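Local coordinates for transposon Tn7 transposition protein TnsA (Escherichia coli, PDB 1F1Z), which carries out the 5'-strand DNA breakage of Tn7 transposition, as a magnesium-binding endonuclease that forms the transposase together with TnsB, at residues Y29-T34 and T52-H57; R43-Y48 and L59-L64; F67-W72 and F243-S248; R80-L85 and S112-V117. All blocks are in the same frame, centred on the assembly; numbering follows the deposited sequence.

Contact 1: residues Y29-T34 and T52-H57; sequences YIPWLT and TGRVHH
Y29, P31 and T34 lie against R54 and H57, at the start of strand 55-58 in a two-stranded antiparallel sheet. An ST turn leads into that strand: T52 OG1 accepts from R54 N. T52 OG1 is also 2.6 Å from H56 NE2, in the plane of the imidazole.

The guanidinium of R54 is held between two rings. Over one face comes the Y29 ring, with CD2 3.1 Å from R54 NH2. The two planes are 41° apart, so this is not a flat stack. On the other face lies H56, with CE1 3.3 Å above the guanidinium plane and offset toward its rim. From CG to NE the arginine chain is extended, and this carries the charged group between the rings. Its polar edge is used by other partners. R54 NH2 makes a salt bridge to E81, and NE donates to the carbonyl of G26. Y29 OH bonds to the carbonyl of E81, so the tyrosine is fixed at its far end too.

H57 is the second point of contact. Its CB already points to the loop 29-34; with CG beside the backbone N (chi1 -59°), the ring lies along T34 and P31. T34 CB approaches H57 CD2 at 3.6 Å, and T34 CG2 lies over one ring face near the rim. The P31 ring crosses the imidazole at about a right angle. P31 CG comes to 3.7 Å from H57 ND1, a buried nitrogen with no hydrogen-bond partner in the model.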
# COMPACT_ATOMS: atom_id res chain seq x y z
N TYR A 29 -12.43 6.74 0.65
CA TYR A 29 -12.02 6.11 1.90
C TYR A 29 -10.89 6.86 2.57
O TYR A 29 -9.92 7.24 1.92
CB TYR A 29 -11.59 4.66 1.65
CG TYR A 29 -11.01 3.97 2.87
CD1 TYR A 29 -11.84 3.41 3.84
CD2 TYR A 29 -9.63 3.92 3.06
CE1 TYR A 29 -11.31 2.81 4.98
CE2 TYR A 29 -9.08 3.32 4.20
CZ TYR A 29 -9.93 2.77 5.16
OH TYR A 29 -9.39 2.19 6.29
N ILE A 30 -11.01 7.06 3.88
CA ILE A 30 -9.98 7.75 4.66
C ILE A 30 -9.41 6.72 5.65
O ILE A 30 -10.16 6.15 6.44
CB ILE A 30 -10.58 8.91 5.49
CG1 ILE A 30 -11.48 9.79 4.62
CG2 ILE A 30 -9.46 9.75 6.11
CD1 ILE A 30 -12.19 10.88 5.38
N PRO A 31 -8.09 6.46 5.61
CA PRO A 31 -7.48 5.50 6.53
C PRO A 31 -7.67 5.96 7.98
O PRO A 31 -7.91 7.14 8.22
CB PRO A 31 -6.00 5.55 6.16
CG PRO A 31 -6.01 6.01 4.73
CD PRO A 31 -7.08 7.06 4.72
N TRP A 32 -7.60 5.03 8.93
CA TRP A 32 -7.74 5.38 10.34
C TRP A 32 -6.40 5.96 10.79
O TRP A 32 -6.35 6.90 11.57
CB TRP A 32 -8.08 4.15 11.20
CG TRP A 32 -8.11 4.44 12.68
CD1 TRP A 32 -7.11 4.20 13.59
CD2 TRP A 32 -9.14 5.13 13.40
NE1 TRP A 32 -7.44 4.71 14.82
CE2 TRP A 32 -8.68 5.29 14.73
CE3 TRP A 32 -10.40 5.63 13.04
CZ2 TRP A 32 -9.45 5.93 15.72
CZ3 TRP A 32 -11.16 6.28 14.02
CH2 TRP A 32 -10.68 6.42 15.35
N LEU A 33 -5.32 5.34 10.31
CA LEU A 33 -3.97 5.79 10.60
C LEU A 33 -3.41 6.36 9.31
O LEU A 33 -3.72 5.85 8.22
CB LEU A 33 -3.09 4.64 11.07
CG LEU A 33 -3.53 3.92 12.34
CD1 LEU A 33 -2.53 2.80 12.65
CD2 LEU A 33 -3.61 4.91 13.49
N THR A 34 -2.60 7.41 9.41
CA THR A 34 -1.99 8.02 8.25
C THR A 34 -0.48 7.96 8.43
O THR A 34 0.00 7.51 9.47
CB THR A 34 -2.43 9.49 8.06
OG1 THR A 34 -1.97 10.27 9.17
CG2 THR A 34 -3.94 9.60 7.95
N THR A 52 -8.06 2.50 -6.83
CA THR A 52 -8.83 3.42 -5.99
C THR A 52 -8.75 4.87 -6.43
O THR A 52 -9.55 5.69 -5.98
CB THR A 52 -8.37 3.35 -4.54
OG1 THR A 52 -7.04 3.89 -4.44
CG2 THR A 52 -8.36 1.91 -4.03
N GLY A 53 -7.75 5.19 -7.23
CA GLY A 53 -7.60 6.55 -7.68
C GLY A 53 -7.14 7.48 -6.57
O GLY A 53 -7.26 8.69 -6.72
N ARG A 54 -6.63 6.93 -5.47
CA ARG A 54 -6.16 7.78 -4.37
C ARG A 54 -4.78 7.36 -3.86
O ARG A 54 -4.22 6.36 -4.31
CB ARG A 54 -7.16 7.78 -3.20
CG ARG A 54 -7.36 6.43 -2.50
CD ARG A 54 -8.18 6.55 -1.20
NE ARG A 54 -8.40 5.24 -0.58
CZ ARG A 54 -7.51 4.64 0.21
NH1 ARG A 54 -6.36 5.22 0.49
NH2 ARG A 54 -7.76 3.42 0.67
N VAL A 55 -4.22 8.15 -2.96
CA VAL A 55 -2.92 7.86 -2.37
C VAL A 55 -3.13 7.14 -1.02
O VAL A 55 -3.92 7.58 -0.18
CB VAL A 55 -2.09 9.16 -2.21
CG1 VAL A 55 -2.83 10.15 -1.33
CG2 VAL A 55 -0.74 8.85 -1.63
N HIS A 56 -2.46 6.01 -0.84
CA HIS A 56 -2.60 5.19 0.36
C HIS A 56 -1.47 5.39 1.37
O HIS A 56 -0.35 5.71 0.99
CB HIS A 56 -2.65 3.71 -0.04
CG HIS A 56 -3.76 3.39 -1.00
ND1 HIS A 56 -4.75 2.46 -0.72
CD2 HIS A 56 -4.06 3.89 -2.22
CE1 HIS A 56 -5.60 2.41 -1.72
NE2 HIS A 56 -5.20 3.26 -2.65
N HIS A 57 -1.77 5.20 2.66
CA HIS A 57 -0.78 5.36 3.72
C HIS A 57 -0.31 4.03 4.26
O HIS A 57 -1.08 3.30 4.87
CB HIS A 57 -1.35 6.19 4.86
CG HIS A 57 -1.80 7.55 4.44
ND1 HIS A 57 -2.89 7.76 3.63
CD2 HIS A 57 -1.31 8.78 4.74
CE1 HIS A 57 -3.06 9.06 3.45
NE2 HIS A 57 -2.12 9.70 4.11

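Contact 2: residues R43-Y48 and L59-L64; sequences RSHRIY and LSDLEL
H45 meets D61 and L64 at the N-terminal end of helix 61-72, the helix that carries the active-site residue E63. S60 is the N-cap of this helix. Its OG accepts from E63 N at 3.2 Å.

The H45 imidazole is gripped at its edge and on one face. At the edge, NE2 donates to D61 OD2 over 3.0 Å in a nearly straight bond (171°). The oxygen lies in the ring plane. The carboxylate is turned 59° from the ring, and OD2 is met on its anti side, somewhat out of the carboxylate plane. Over the face, L64 CD1 makes a CH-pi contact, 3.5 Å from the centroid of the H45 ring and almost on its normal. The leucine crosses the histidine at about a right angle. Its other methyl, CD2, touches I47 CG1 at 4.0 Å. One leucine therefore covers two alternate residues of strand 45-48, both directed at the helix. Y180 meets the H45 ring edge-to-face.

D61 has a second, weaker neighbour. R43 NE is 3.6 Å from OD2, a long salt bridge, with guanidinium and carboxylate planes 80° apart. The firmer bond of R43 goes from NH1 to the carbonyl of Y180. The H45 donor and the nearby arginine would probably favour an ionised D61.

E63 OE1 accepts from the backbone N of L59 at 3.0 Å, from above the carboxylate plane, and from Q82 NE2. The backbone before the helix thus helps position the active-site side chain. This is a serine-capped helix start in a restriction endonuclease fold, beside the metal site.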
# COMPACT_ATOMS: atom_id res chain seq x y z
N ARG A 43 9.83 3.29 8.18
CA ARG A 43 9.51 4.23 7.12
C ARG A 43 8.08 4.05 6.64
O ARG A 43 7.56 2.93 6.59
CB ARG A 43 10.50 4.08 5.97
CG ARG A 43 10.25 5.01 4.79
CD ARG A 43 11.47 5.13 3.88
NE ARG A 43 12.01 3.83 3.49
CZ ARG A 43 12.51 3.55 2.29
NH1 ARG A 43 12.53 4.50 1.35
NH2 ARG A 43 12.99 2.35 2.02
N SER A 44 7.43 5.17 6.34
CA SER A 44 6.05 5.19 5.85
C SER A 44 6.05 5.52 4.36
O SER A 44 7.03 6.06 3.84
CB SER A 44 5.24 6.22 6.63
OG SER A 44 5.97 7.43 6.79
N HIS A 45 4.94 5.24 3.69
CA HIS A 45 4.83 5.49 2.26
C HIS A 45 3.46 5.98 1.85
O HIS A 45 2.45 5.54 2.39
CB HIS A 45 5.09 4.20 1.48
CG HIS A 45 6.42 3.59 1.76
ND1 HIS A 45 7.54 3.89 1.01
CD2 HIS A 45 6.82 2.70 2.70
CE1 HIS A 45 8.57 3.21 1.48
NE2 HIS A 45 8.16 2.48 2.50
N ARG A 46 3.44 6.88 0.88
CA ARG A 46 2.20 7.42 0.33
C ARG A 46 2.33 7.08 -1.14
O ARG A 46 3.11 7.70 -1.86
CB ARG A 46 2.10 8.93 0.54
CG ARG A 46 2.07 9.35 2.01
CD ARG A 46 1.65 10.79 2.15
NE ARG A 46 0.22 10.97 1.88
CZ ARG A 46 -0.28 11.86 1.03
NH1 ARG A 46 0.52 12.66 0.34
NH2 ARG A 46 -1.60 11.94 0.88
N ILE A 47 1.61 6.05 -1.57
CA ILE A 47 1.67 5.57 -2.94
C ILE A 47 0.29 5.71 -3.57
O ILE A 47 -0.72 5.55 -2.90
CB ILE A 47 2.09 4.08 -2.97
CG1 ILE A 47 3.33 3.85 -2.09
CG2 ILE A 47 2.35 3.62 -4.38
CD1 ILE A 47 4.56 4.70 -2.46
N TYR A 48 0.26 6.05 -4.85
CA TYR A 48 -1.00 6.20 -5.57
C TYR A 48 -1.48 4.83 -6.04
O TYR A 48 -0.68 3.93 -6.26
CB TYR A 48 -0.80 7.14 -6.77
CG TYR A 48 -2.00 7.28 -7.70
CD1 TYR A 48 -3.03 8.17 -7.40
CD2 TYR A 48 -2.08 6.54 -8.88
CE1 TYR A 48 -4.12 8.31 -8.26
CE2 TYR A 48 -3.15 6.67 -9.73
CZ TYR A 48 -4.17 7.55 -9.42
OH TYR A 48 -5.24 7.67 -10.26
N LEU A 59 2.58 2.13 6.65
CA LEU A 59 3.46 2.47 7.75
C LEU A 59 4.79 1.73 7.88
O LEU A 59 5.51 1.91 8.87
CB LEU A 59 2.68 2.40 9.06
CG LEU A 59 1.34 3.16 8.97
CD1 LEU A 59 0.60 3.08 10.29
CD2 LEU A 59 1.59 4.61 8.58
N SER A 60 5.12 0.90 6.90
CA SER A 60 6.39 0.17 6.91
C SER A 60 6.67 -0.36 5.50
O SER A 60 5.77 -0.41 4.65
CB SER A 60 6.35 -1.00 7.90
OG SER A 60 5.42 -1.99 7.50
N ASP A 61 7.92 -0.75 5.26
CA ASP A 61 8.33 -1.28 3.97
C ASP A 61 7.58 -2.59 3.71
O ASP A 61 7.24 -2.91 2.57
CB ASP A 61 9.84 -1.54 3.93
CG ASP A 61 10.67 -0.27 4.15
OD1 ASP A 61 11.91 -0.39 4.29
OD2 ASP A 61 10.10 0.84 4.18
N LEU A 62 7.31 -3.32 4.78
CA LEU A 62 6.61 -4.60 4.69
C LEU A 62 5.17 -4.37 4.19
O LEU A 62 4.69 -5.09 3.32
CB LEU A 62 6.62 -5.27 6.07
CG LEU A 62 6.52 -6.79 6.11
CD1 LEU A 62 7.28 -7.37 4.95
CD2 LEU A 62 7.06 -7.32 7.43
N GLU A 63 4.50 -3.35 4.74
CA GLU A 63 3.15 -3.03 4.32
C GLU A 63 3.15 -2.57 2.86
O GLU A 63 2.20 -2.82 2.11
CB GLU A 63 2.56 -1.94 5.20
CG GLU A 63 2.20 -2.41 6.59
CD GLU A 63 1.56 -1.31 7.41
OE1 GLU A 63 0.99 -0.36 6.82
OE2 GLU A 63 1.63 -1.38 8.66
N LEU A 64 4.21 -1.86 2.47
CA LEU A 64 4.36 -1.36 1.11
C LEU A 64 4.41 -2.58 0.19
O LEU A 64 3.70 -2.65 -0.81
CB LEU A 64 5.68 -0.58 0.97
CG LEU A 64 5.89 0.56 -0.04
CD1 LEU A 64 7.37 0.60 -0.40
CD2 LEU A 64 5.08 0.38 -1.31

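Contact 3: residues F67-W72 and F243-S248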
# COMPACT_ATOMS: atom_id res chain seq x y z
N PHE A 67 1.00 -3.94 -0.16
CA PHE A 67 0.17 -3.05 -0.96
C PHE A 67 0.45 -3.24 -2.45
O PHE A 67 -0.49 -3.37 -3.25
CB PHE A 67 0.43 -1.59 -0.57
CG PHE A 67 -0.24 -0.61 -1.47
CD1 PHE A 67 -1.60 -0.36 -1.36
CD2 PHE A 67 0.48 0.03 -2.48
CE1 PHE A 67 -2.24 0.50 -2.25
CE2 PHE A 67 -0.15 0.89 -3.37
CZ PHE A 67 -1.52 1.13 -3.25
N LEU A 68 1.73 -3.25 -2.81
CA LEU A 68 2.15 -3.43 -4.20
C LEU A 68 1.58 -4.75 -4.75
O LEU A 68 1.11 -4.77 -5.89
CB LEU A 68 3.67 -3.41 -4.29
CG LEU A 68 4.39 -2.09 -3.95
CD1 LEU A 68 5.91 -2.20 -4.08
CD2 LEU A 68 3.90 -1.01 -4.87
N SER A 69 1.59 -5.81 -3.95
CA SER A 69 1.05 -7.11 -4.38
C SER A 69 -0.44 -6.98 -4.59
O SER A 69 -0.98 -7.57 -5.53
CB SER A 69 1.31 -8.18 -3.33
OG SER A 69 2.69 -8.30 -3.07
N LEU A 70 -1.11 -6.23 -3.73
CA LEU A 70 -2.55 -6.04 -3.85
C LEU A 70 -2.88 -5.24 -5.10
O LEU A 70 -3.74 -5.64 -5.88
CB LEU A 70 -3.10 -5.33 -2.61
CG LEU A 70 -3.11 -6.17 -1.34
CD1 LEU A 70 -3.76 -5.42 -0.19
CD2 LEU A 70 -3.86 -7.45 -1.63
N GLU A 71 -2.19 -4.13 -5.30
CA GLU A 71 -2.41 -3.28 -6.46
C GLU A 71 -2.18 -4.06 -7.78
O GLU A 71 -2.86 -3.82 -8.78
CB GLU A 71 -1.50 -2.05 -6.34
CG GLU A 71 -1.69 -1.00 -7.42
CD GLU A 71 -3.09 -0.41 -7.45
OE1 GLU A 71 -3.66 -0.20 -6.36
OE2 GLU A 71 -3.60 -0.17 -8.56
N TRP A 72 -1.26 -5.03 -7.76
CA TRP A 72 -0.94 -5.86 -8.93
C TRP A 72 -2.06 -6.83 -9.29
O TRP A 72 -2.30 -7.10 -10.47
CB TRP A 72 0.35 -6.65 -8.67
CG TRP A 72 0.47 -7.97 -9.44
CD1 TRP A 72 0.12 -9.23 -8.99
CD2 TRP A 72 0.98 -8.16 -10.77
NE1 TRP A 72 0.38 -10.18 -9.96
CE2 TRP A 72 0.90 -9.55 -11.05
CE3 TRP A 72 1.48 -7.29 -11.74
CZ2 TRP A 72 1.32 -10.08 -12.27
CZ3 TRP A 72 1.89 -7.82 -12.96
CH2 TRP A 72 1.81 -9.20 -13.22
N PHE A 243 3.99 -1.94 -12.76
CA PHE A 243 4.67 -2.92 -13.61
C PHE A 243 4.56 -4.33 -13.04
O PHE A 243 3.95 -4.54 -11.98
CB PHE A 243 6.15 -2.54 -13.77
CG PHE A 243 6.99 -2.81 -12.56
CD1 PHE A 243 7.85 -3.91 -12.54
CD2 PHE A 243 6.97 -1.96 -11.47
CE1 PHE A 243 8.68 -4.14 -11.46
CE2 PHE A 243 7.80 -2.18 -10.38
CZ PHE A 243 8.66 -3.27 -10.38
N ASN A 244 5.14 -5.30 -13.72
CA ASN A 244 5.10 -6.67 -13.25
C ASN A 244 6.14 -6.83 -12.15
O ASN A 244 7.30 -7.12 -12.41
CB ASN A 244 5.39 -7.63 -14.40
CG ASN A 244 5.23 -9.08 -14.00
OD1 ASN A 244 5.23 -9.41 -12.82
ND2 ASN A 244 5.09 -9.95 -14.99
N ILE A 245 5.71 -6.60 -10.91
CA ILE A 245 6.58 -6.69 -9.74
C ILE A 245 7.24 -8.06 -9.52
O ILE A 245 8.23 -8.17 -8.80
CB ILE A 245 5.82 -6.31 -8.45
CG1 ILE A 245 4.60 -7.21 -8.29
CG2 ILE A 245 5.39 -4.86 -8.51
CD1 ILE A 245 3.79 -6.91 -7.06
N TYR A 246 6.67 -9.10 -10.10
CA TYR A 246 7.22 -10.44 -9.95
C TYR A 246 8.35 -10.72 -10.94
O TYR A 246 8.90 -11.82 -10.99
CB TYR A 246 6.11 -11.50 -10.06
CG TYR A 246 5.14 -11.41 -8.90
CD1 TYR A 246 3.82 -11.01 -9.10
CD2 TYR A 246 5.58 -11.64 -7.60
CE1 TYR A 246 2.96 -10.83 -8.02
CE2 TYR A 246 4.74 -11.47 -6.51
CZ TYR A 246 3.43 -11.06 -6.72
OH TYR A 246 2.61 -10.87 -5.64
N LYS A 247 8.70 -9.70 -11.71
CA LYS A 247 9.77 -9.81 -12.68
C LYS A 247 10.61 -8.59 -12.37
O LYS A 247 10.07 -7.57 -11.93
CB LYS A 247 9.20 -9.71 -14.10
CG LYS A 247 10.12 -10.23 -15.20
CD LYS A 247 9.45 -10.15 -16.56
CE LYS A 247 8.20 -11.02 -16.61
NZ LYS A 247 7.27 -10.60 -17.71
N SER A 248 11.92 -8.69 -12.51
CA SER A 248 12.78 -7.55 -12.26
C SER A 248 12.31 -6.44 -13.17
O SER A 248 11.90 -6.69 -14.31
CB SER A 248 14.24 -7.85 -12.58
OG SER A 248 15.01 -6.65 -12.53
O HOH W 1 0.23 -9.99 -5.96
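F243 begins the contact through its backbone: F243 O is 3.7 Å from W72 CE3. N244 follows and sits by the six-membered ring of the indole. Its OD1 is 3.4 Å from W72 CH2, and amide and indole planes are only 24° apart. The same OD1 accepts from Y246 N, an Asx turn. It lies within a type I beta turn from N244 to K247.

I245 points its CD1 at the helix, with W72 CB at 3.8 Å and the carbonyl of L68 also near. This loop belongs to the C-terminal half of the chain. It packs here on the outer side of helix 61-72 of the restriction endonuclease fold.

Y246 turns its ring edge to the five-membered ring of W72, a T-shaped pair with planes at 80°. Its CE1 is 3.3 Å from W72 NE1, over the indole face. With CG beside its own backbone N (chi1 -67°), the ring reaches on toward S69. With W72 cut back to an alanine, the Y246 edge would probably lose its aromatic face, and a gap would open beside N244. At the end of the tyrosine, a water 2.6 Å from Y246 OH donates to S69 O at 2.7 Å.

Contact 4: residues R80-L85 and S112-V117; sequences REQFPL and STDFLV. With MG (magnesium ion), chain C.
D114 and Q82 face the magnesium site at the edge of the central sheet, where strands 76-84 and 112-119 pair antiparallel. D114 is an active-site residue, and its OD1 binds one of the two magnesium ions at 2.3 Å. Five waters complete that ion's shell. Q82 is second shell: its OE1 accepts from two of them, one at 2.7 Å. S112 OG shares that water, and S112 O accepts from a further one. Q82 NE2 is bonded to E63, and D114 OD2 accepts from V131 N. Both side chains are thus fixed at each end.

The backbones pair on both sides of this corner. R80 and L116 exchange two bonds, and so do F83 and T113. Between them Q82 N donates to D114 O at 2.8 Å. D114 and F115 both face I129 of the next strand, a classic beta bulge.

F83, L116 and R80 share one side of the sheet. L116 CG lies over the centre of the F83 ring, 4.3 Å from its centroid. F83 CG stands anti to its backbone N (chi1 -171°), which sets the ring alongside the leucine. L116 CD1 lies over one face of the R80 guanidinium, whose NH2 is bridged to D118.

L85 CD2 comes to 3.3 Å from T113 OG1, which is also bonded to W153. L85 also touches Y152 and W153 of helix 140-155. An alanine in this place lacks both methyls, and a gap would probably open between T113 and that helix. An antiparallel strand pair that presents a metal-binding aspartate is characteristic of the PDDEXK nuclease core.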
# COMPACT_ATOMS: atom_id res chain seq x y z
N ARG A 80 -8.59 -0.92 1.34
CA ARG A 80 -8.84 0.04 2.39
C ARG A 80 -7.87 -0.27 3.53
O ARG A 80 -8.12 -1.14 4.36
CB ARG A 80 -10.30 -0.04 2.82
CG ARG A 80 -11.22 0.56 1.78
CD ARG A 80 -12.66 0.47 2.18
NE ARG A 80 -13.20 -0.86 1.96
CZ ARG A 80 -14.33 -1.30 2.51
NH1 ARG A 80 -15.01 -0.50 3.31
NH2 ARG A 80 -14.77 -2.52 2.25
N GLU A 81 -6.75 0.44 3.52
CA GLU A 81 -5.69 0.24 4.49
C GLU A 81 -6.00 0.87 5.86
O GLU A 81 -6.82 1.79 5.96
CB GLU A 81 -4.35 0.75 3.93
CG GLU A 81 -4.18 2.26 3.87
CD GLU A 81 -4.87 2.93 2.69
OE1 GLU A 81 -4.72 4.16 2.55
OE2 GLU A 81 -5.53 2.25 1.89
N GLN A 82 -5.30 0.39 6.89
CA GLN A 82 -5.48 0.85 8.27
C GLN A 82 -6.98 0.93 8.61
O GLN A 82 -7.47 1.97 9.04
CB GLN A 82 -4.81 2.21 8.47
CG GLN A 82 -3.49 2.39 7.72
CD GLN A 82 -2.42 1.37 8.10
OE1 GLN A 82 -2.41 0.82 9.19
NE2 GLN A 82 -1.49 1.15 7.19
N PHE A 83 -7.68 -0.17 8.39
CA PHE A 83 -9.11 -0.26 8.63
C PHE A 83 -9.41 -0.47 10.13
O PHE A 83 -8.95 -1.44 10.74
CB PHE A 83 -9.70 -1.40 7.81
CG PHE A 83 -11.19 -1.45 7.83
CD1 PHE A 83 -11.92 -0.73 6.91
CD2 PHE A 83 -11.86 -2.24 8.76
CE1 PHE A 83 -13.31 -0.77 6.91
CE2 PHE A 83 -13.25 -2.30 8.78
CZ PHE A 83 -13.98 -1.57 7.85
N PRO A 84 -10.21 0.44 10.73
CA PRO A 84 -10.59 0.40 12.15
C PRO A 84 -11.60 -0.68 12.50
O PRO A 84 -12.58 -0.92 11.78
CB PRO A 84 -11.17 1.79 12.37
CG PRO A 84 -11.86 2.06 11.06
CD PRO A 84 -10.84 1.58 10.04
N LEU A 85 -11.37 -1.32 13.64
CA LEU A 85 -12.25 -2.38 14.13
C LEU A 85 -13.17 -1.74 15.18
O LEU A 85 -12.70 -1.04 16.09
CB LEU A 85 -11.41 -3.50 14.75
CG LEU A 85 -10.18 -3.96 13.96
CD1 LEU A 85 -9.42 -5.02 14.73
CD2 LEU A 85 -10.59 -4.47 12.60
N SER A 112 -6.94 -1.63 14.55
CA SER A 112 -7.09 -1.55 13.11
C SER A 112 -6.35 -2.67 12.40
O SER A 112 -5.28 -3.11 12.83
CB SER A 112 -6.58 -0.20 12.60
OG SER A 112 -5.23 0.03 12.98
N THR A 113 -6.96 -3.15 11.32
CA THR A 113 -6.37 -4.18 10.49
C THR A 113 -5.60 -3.41 9.39
O THR A 113 -6.04 -2.36 8.93
CB THR A 113 -7.45 -5.09 9.92
OG1 THR A 113 -8.03 -5.82 11.01
CG2 THR A 113 -6.89 -6.05 8.89
N ASP A 114 -4.43 -3.91 9.03
CA ASP A 114 -3.59 -3.26 8.04
C ASP A 114 -4.25 -3.09 6.67
O ASP A 114 -4.15 -2.01 6.08
CB ASP A 114 -2.22 -3.96 7.95
CG ASP A 114 -1.39 -3.80 9.23
OD1 ASP A 114 -1.74 -2.95 10.08
OD2 ASP A 114 -0.38 -4.51 9.39
N PHE A 115 -4.96 -4.11 6.20
CA PHE A 115 -5.65 -4.04 4.90
C PHE A 115 -6.99 -4.78 4.89
O PHE A 115 -7.09 -5.91 5.38
CB PHE A 115 -4.81 -4.67 3.77
CG PHE A 115 -3.53 -3.95 3.49
CD1 PHE A 115 -2.33 -4.44 4.01
CD2 PHE A 115 -3.51 -2.81 2.70
CE1 PHE A 115 -1.13 -3.80 3.74
CE2 PHE A 115 -2.32 -2.16 2.43
CZ PHE A 115 -1.13 -2.66 2.95
N LEU A 116 -8.01 -4.14 4.35
CA LEU A 116 -9.32 -4.76 4.18
C LEU A 116 -9.46 -4.65 2.67
O LEU A 116 -9.40 -3.55 2.11
CB LEU A 116 -10.42 -3.97 4.91
CG LEU A 116 -11.84 -4.57 4.97
CD1 LEU A 116 -12.60 -4.26 3.71
CD2 LEU A 116 -11.79 -6.07 5.19
N VAL A 117 -9.52 -5.78 1.98
CA VAL A 117 -9.62 -5.75 0.53
C VAL A 117 -10.83 -6.48 -0.05
O VAL A 117 -11.27 -7.50 0.48
CB VAL A 117 -8.28 -6.20 -0.14
CG1 VAL A 117 -7.42 -6.97 0.82
CG2 VAL A 117 -8.53 -7.03 -1.39
MG MG C . -1.46 -1.75 12.04
O HOH W 2 -11.26 -2.52 0.64
O HOH W 3 -3.05 -0.73 11.34
O HOH W 4 -0.36 -0.77 10.57
O HOH W 5 -2.51 -3.25 13.12
O HOH W 6 -0.80 -0.55 13.54
O HOH W 7 0.59 -3.06 12.81

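Contacts 1 and 4 are buried, while contacts 2 and 3 are partly buried. Contacts 2 and 3 use the two ends of helix 61-72. Contact 2 lies at its capped start by the metal site, and contact 3 at its far end. Contacts 1 and 2 share the small sheet 45-48/55-58, joined by the bond from H56 N to I47 O. Contact 1 meets contact 4 through E81, whose carboxylate takes H56 ND1. Contact 4 is mostly backbone pairing and metal chemistry. Contact 1 is ring and guanidinium packing, contact 2 a histidine-carboxylate bond with leucine cover, and contact 3 aromatic packing with a bridging water. E63 and Q82 link contacts 2 and 4.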